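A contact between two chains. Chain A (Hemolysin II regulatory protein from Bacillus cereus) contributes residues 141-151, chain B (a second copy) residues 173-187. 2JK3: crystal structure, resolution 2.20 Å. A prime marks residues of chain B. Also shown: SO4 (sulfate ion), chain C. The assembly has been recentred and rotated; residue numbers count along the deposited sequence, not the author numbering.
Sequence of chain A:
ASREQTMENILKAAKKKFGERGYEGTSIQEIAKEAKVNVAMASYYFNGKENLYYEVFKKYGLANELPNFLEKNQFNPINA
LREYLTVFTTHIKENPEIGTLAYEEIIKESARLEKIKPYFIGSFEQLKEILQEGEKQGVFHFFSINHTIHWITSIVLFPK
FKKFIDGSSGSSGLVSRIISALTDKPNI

Chain A (141-151) HFFSINHTIHW
Chain B (173-187) GLVSRIISALTDKPN

The contact joins the start of one helix in chain A to most of a helix in chain B. In chain A, residues 141-144 are extended or irregular, Phe142 at phi/psi -154/163 and Ser144 at -134/128, and a helix runs from Ile145 through Trp151 and continues beyond this stretch. In chain B, Gly173′ is the N-cap of a helix spanning Leu174′ to Thr183′, and Asp184′ leaves it with positive phi (52/35) before the chain extends through Lys185′ and Pro186′ (-135/158 and -55/134). The helix axes approach to 10.2 Å with their N-to-C directions 99° apart, so they cross nearly at right angles. Two CA pairs fix the register: Phe143 CA to Asp184′ CA at 5.5 Å and His147 CA to Arg177′ CA at 6.3 Å. Together the stretches bury 553 Å², with no direct hydrogen bond between them; packing and a shared sulfate account for the contacts described here.

Phe143 covers the largest area, 118 Å². Its CA-to-CB bond points toward chain B, and chi1 t (-176°) with chi2 86° sets the ring against the end of the chain B helix. Ser180′ CB lies over one face, 4.0 Å from the ring centroid and 27° off the normal, a CH-pi contact; its closest ring atom is Phe143 CD2, at 3.6 Å. Phe143 CE1 reaches Lys185′ C at 3.6 Å and Pro186′ CD at 4.0 Å, the latter an apolar contact. At the base of the side chain, Phe143 CB sits 3.5 Å from Asp184′ OD1, with Asp184′ in chi1 t (-160°).

His147, four residues on and in the first turn of the helix, is buried, and its CA-to-CB bond also points toward chain B, with chi1 t (174°) and chi2 78°. Arg177′ O lies over one face of its imidazole. Around the ring, ND1 of His147 comes within 3.5 Å of Arg177′ CB, its NE2 within 3.5 Å of Ala181′ CB, and its CE1 within 4.0 Å of Ile178′ CG1. These are van der Waals contacts.

Arg177′ matches His147 in covered area (95 Å² each). Its side chain, with chi1 m (-79°), chi2 t (-159°), chi3 t (177°) and chi4 158°, extends across the first turn of the chain A helix. His147 N and Asn146 CB lie over one face of the guanidinium, Asn146 CB being 3.6 Å from Arg177′ NH2. Near the guanidinium plane, Arg177′ NE and NH2 each donate to SO4 O1 at 2.7 Å, a forked arrangement suited to a charged oxygen. Chain A holds the same anion: Ser144 OG donates to SO4 O4 at 2.7 Å and Asn146 ND2 to SO4 O3 at 2.8 Å. The sulfate, probably from the crystallisation liquor, thus bridges the chains. Ser144, chi1 t (172°), also caps its own helix, its OG accepting from His147 N at 2.9 Å and 172°. Beyond the guanidinium, His150 (chi1 t, 178°) brings CE1 to 4.1 Å from Leu174′ CD1.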

# COMPACT_ATOMS: atom_id res chain seq x y z
N HIS A 141 -6.89 -14.48 -18.17
CA HIS A 141 -6.62 -13.63 -19.33
C HIS A 141 -6.12 -12.36 -18.75
O HIS A 141 -6.76 -11.78 -17.84
CB HIS A 141 -7.90 -13.38 -20.13
CG HIS A 141 -8.64 -14.65 -20.43
ND1 HIS A 141 -8.49 -15.33 -21.63
CD2 HIS A 141 -9.50 -15.38 -19.69
CE1 HIS A 141 -9.24 -16.42 -21.61
NE2 HIS A 141 -9.86 -16.48 -20.43
N PHE A 142 -4.92 -11.97 -19.16
CA PHE A 142 -4.46 -10.69 -18.74
C PHE A 142 -3.49 -10.24 -19.81
O PHE A 142 -3.00 -11.04 -20.61
CB PHE A 142 -3.79 -10.73 -17.37
CG PHE A 142 -2.89 -11.94 -17.17
CD1 PHE A 142 -1.63 -11.99 -17.76
CD2 PHE A 142 -3.32 -13.03 -16.42
CE1 PHE A 142 -0.82 -13.10 -17.60
CE2 PHE A 142 -2.51 -14.15 -16.24
CZ PHE A 142 -1.28 -14.19 -16.80
N PHE A 143 -3.21 -8.97 -19.81
CA PHE A 143 -2.28 -8.47 -20.83
C PHE A 143 -0.77 -8.62 -20.47
O PHE A 143 0.09 -8.83 -21.38
CB PHE A 143 -2.61 -7.02 -21.12
CG PHE A 143 -1.78 -6.44 -22.23
CD1 PHE A 143 -2.16 -6.58 -23.55
CD2 PHE A 143 -0.59 -5.79 -21.95
CE1 PHE A 143 -1.36 -6.06 -24.59
CE2 PHE A 143 0.22 -5.24 -23.02
CZ PHE A 143 -0.18 -5.40 -24.29
N SER A 144 -0.46 -8.44 -19.19
CA SER A 144 0.90 -8.52 -18.59
C SER A 144 0.88 -9.34 -17.29
O SER A 144 0.07 -9.09 -16.38
CB SER A 144 1.30 -7.13 -18.14
OG SER A 144 2.48 -7.13 -17.41
N ILE A 145 1.76 -10.33 -17.20
CA ILE A 145 1.94 -11.15 -15.98
C ILE A 145 2.47 -10.23 -14.85
O ILE A 145 2.00 -10.22 -13.66
CB ILE A 145 2.93 -12.35 -16.32
CG1 ILE A 145 3.13 -13.31 -15.16
CG2 ILE A 145 4.24 -11.85 -16.96
CD1 ILE A 145 1.86 -13.79 -14.58
N ASN A 146 3.38 -9.37 -15.25
CA ASN A 146 4.04 -8.45 -14.36
C ASN A 146 3.07 -7.47 -13.73
O ASN A 146 2.99 -7.38 -12.47
CB ASN A 146 5.19 -7.74 -15.16
CG ASN A 146 6.37 -8.65 -15.28
OD1 ASN A 146 6.44 -9.64 -14.55
ND2 ASN A 146 7.29 -8.36 -16.17
N HIS A 147 2.28 -6.78 -14.58
CA HIS A 147 1.19 -5.90 -14.09
C HIS A 147 0.26 -6.67 -13.14
O HIS A 147 -0.12 -6.20 -12.06
CB HIS A 147 0.39 -5.21 -15.22
CG HIS A 147 -0.80 -4.45 -14.70
ND1 HIS A 147 -0.67 -3.21 -14.10
CD2 HIS A 147 -2.11 -4.81 -14.56
CE1 HIS A 147 -1.86 -2.82 -13.66
NE2 HIS A 147 -2.75 -3.76 -13.95
N THR A 148 -0.06 -7.90 -13.50
CA THR A 148 -1.07 -8.66 -12.74
C THR A 148 -0.53 -9.03 -11.35
O THR A 148 -1.24 -8.98 -10.35
CB THR A 148 -1.44 -9.96 -13.51
OG1 THR A 148 -1.88 -9.65 -14.82
CG2 THR A 148 -2.57 -10.74 -12.85
N ILE A 149 0.70 -9.51 -11.31
CA ILE A 149 1.35 -9.83 -10.07
C ILE A 149 1.40 -8.57 -9.16
O ILE A 149 1.12 -8.63 -7.94
CB ILE A 149 2.79 -10.29 -10.33
CG1 ILE A 149 2.79 -11.72 -10.83
CG2 ILE A 149 3.62 -10.24 -9.03
CD1 ILE A 149 4.13 -12.06 -11.50
N HIS A 150 1.77 -7.46 -9.77
CA HIS A 150 1.74 -6.18 -9.07
C HIS A 150 0.41 -5.83 -8.40
O HIS A 150 0.40 -5.49 -7.22
CB HIS A 150 2.20 -5.11 -10.02
CG HIS A 150 2.17 -3.73 -9.44
ND1 HIS A 150 2.35 -2.61 -10.22
CD2 HIS A 150 1.95 -3.29 -8.18
CE1 HIS A 150 2.26 -1.53 -9.46
NE2 HIS A 150 2.03 -1.92 -8.22
N TRP A 151 -0.72 -5.90 -9.11
CA TRP A 151 -1.96 -5.48 -8.48
C TRP A 151 -2.45 -6.51 -7.53
O TRP A 151 -3.12 -6.18 -6.55
CB TRP A 151 -3.06 -5.00 -9.45
CG TRP A 151 -3.72 -5.98 -10.37
CD1 TRP A 151 -3.49 -6.14 -11.76
CD2 TRP A 151 -4.78 -6.89 -10.03
NE1 TRP A 151 -4.33 -7.14 -12.24
CE2 TRP A 151 -5.11 -7.62 -11.20
CE3 TRP A 151 -5.43 -7.21 -8.82
CZ2 TRP A 151 -6.15 -8.59 -11.21
CZ3 TRP A 151 -6.38 -8.19 -8.81
CH2 TRP A 151 -6.74 -8.88 -10.01
N GLY B 173 5.54 1.26 -18.04
CA GLY B 173 5.02 2.36 -17.22
C GLY B 173 3.74 2.05 -16.45
O GLY B 173 2.87 1.33 -16.91
N LEU B 174 3.62 2.60 -15.26
CA LEU B 174 2.45 2.39 -14.45
C LEU B 174 1.14 2.77 -15.15
O LEU B 174 0.12 2.01 -15.11
CB LEU B 174 2.58 3.18 -13.16
CG LEU B 174 1.34 3.04 -12.30
CD1 LEU B 174 1.12 1.57 -11.93
CD2 LEU B 174 1.51 3.87 -11.05
N VAL B 175 1.12 3.95 -15.76
CA VAL B 175 -0.10 4.40 -16.41
C VAL B 175 -0.42 3.49 -17.61
O VAL B 175 -1.53 2.91 -17.70
CB VAL B 175 0.01 5.87 -16.81
CG1 VAL B 175 -0.99 6.20 -17.88
CG2 VAL B 175 -0.26 6.72 -15.57
N SER B 176 0.55 3.34 -18.50
CA SER B 176 0.51 2.38 -19.61
C SER B 176 0.05 0.99 -19.18
O SER B 176 -0.75 0.36 -19.83
CB SER B 176 1.89 2.26 -20.21
OG SER B 176 1.99 1.06 -20.96
N ARG B 177 0.57 0.48 -18.08
CA ARG B 177 0.18 -0.87 -17.70
C ARG B 177 -1.27 -0.92 -17.30
O ARG B 177 -1.95 -1.92 -17.52
CB ARG B 177 1.01 -1.35 -16.52
CG ARG B 177 2.40 -1.80 -16.89
CD ARG B 177 2.83 -2.68 -15.78
NE ARG B 177 4.13 -3.28 -15.96
CZ ARG B 177 4.85 -3.73 -14.93
NH1 ARG B 177 4.37 -3.60 -13.70
NH2 ARG B 177 6.03 -4.28 -15.15
N ILE B 178 -1.75 0.15 -16.70
CA ILE B 178 -3.12 0.10 -16.21
C ILE B 178 -4.03 0.14 -17.42
O ILE B 178 -5.03 -0.56 -17.46
CB ILE B 178 -3.45 1.26 -15.29
CG1 ILE B 178 -2.72 1.05 -13.98
CG2 ILE B 178 -4.95 1.36 -15.12
CD1 ILE B 178 -2.77 2.25 -13.10
N ILE B 179 -3.66 0.95 -18.40
CA ILE B 179 -4.54 1.13 -19.55
C ILE B 179 -4.55 -0.17 -20.35
O ILE B 179 -5.61 -0.70 -20.70
CB ILE B 179 -4.14 2.36 -20.38
CG1 ILE B 179 -4.63 3.64 -19.68
CG2 ILE B 179 -4.74 2.28 -21.79
CD1 ILE B 179 -3.84 4.85 -20.02
N SER B 180 -3.39 -0.74 -20.57
CA SER B 180 -3.37 -2.02 -21.24
C SER B 180 -4.15 -3.08 -20.45
O SER B 180 -4.68 -4.02 -21.04
CB SER B 180 -1.95 -2.50 -21.48
OG SER B 180 -1.25 -1.63 -22.38
N ALA B 181 -4.23 -2.96 -19.12
CA ALA B 181 -4.89 -4.06 -18.40
C ALA B 181 -6.37 -4.00 -18.77
O ALA B 181 -6.97 -4.99 -19.06
CB ALA B 181 -4.67 -3.95 -16.92
N LEU B 182 -6.92 -2.80 -18.88
CA LEU B 182 -8.33 -2.60 -19.19
C LEU B 182 -8.70 -2.74 -20.67
O LEU B 182 -9.81 -3.21 -21.00
CB LEU B 182 -8.70 -1.18 -18.75
CG LEU B 182 -8.47 -0.92 -17.28
CD1 LEU B 182 -8.80 0.48 -16.96
CD2 LEU B 182 -9.39 -1.88 -16.45
N THR B 183 -7.85 -2.25 -21.57
CA THR B 183 -8.18 -2.32 -22.98
C THR B 183 -7.75 -3.67 -23.54
O THR B 183 -8.17 -4.07 -24.66
CB THR B 183 -7.41 -1.27 -23.77
OG1 THR B 183 -6.02 -1.51 -23.56
CG2 THR B 183 -7.76 0.14 -23.32
N ASP B 184 -6.90 -4.36 -22.78
CA ASP B 184 -6.22 -5.55 -23.25
C ASP B 184 -5.52 -5.28 -24.59
O ASP B 184 -5.43 -6.14 -25.44
CB ASP B 184 -7.22 -6.69 -23.41
CG ASP B 184 -6.56 -8.06 -23.42
OD1 ASP B 184 -5.48 -8.24 -22.78
OD2 ASP B 184 -7.15 -8.97 -24.04
N LYS B 185 -5.01 -4.08 -24.77
CA LYS B 185 -4.29 -3.80 -26.02
C LYS B 185 -2.98 -3.06 -25.79
O LYS B 185 -2.79 -2.43 -24.78
CB LYS B 185 -5.19 -2.99 -26.95
CG LYS B 185 -6.40 -3.78 -27.45
CD LYS B 185 -7.40 -2.83 -28.09
CE LYS B 185 -7.94 -3.44 -29.36
NZ LYS B 185 -7.82 -2.44 -30.44
N PRO B 186 -2.05 -3.14 -26.74
CA PRO B 186 -0.85 -2.34 -26.53
C PRO B 186 -1.20 -0.87 -26.30
O PRO B 186 -2.04 -0.31 -27.01
CB PRO B 186 -0.08 -2.51 -27.84
CG PRO B 186 -0.55 -3.80 -28.40
CD PRO B 186 -1.97 -3.98 -27.96
N ASN B 187 -0.60 -0.25 -25.28
CA ASN B 187 -0.84 1.15 -25.06
C ASN B 187 -0.16 1.96 -26.17
O ASN B 187 1.06 1.83 -26.38
CB ASN B 187 -0.36 1.57 -23.67
CG ASN B 187 -0.68 3.03 -23.37
OD1 ASN B 187 -1.84 3.39 -23.13
ND2 ASN B 187 0.35 3.87 -23.36
S SO4 C . 5.59 -5.29 -18.60
O1 SO4 C . 5.95 -4.14 -17.80
O2 SO4 C . 6.18 -5.14 -19.94
O3 SO4 C . 6.12 -6.46 -17.92
O4 SO4 C . 4.14 -5.43 -18.71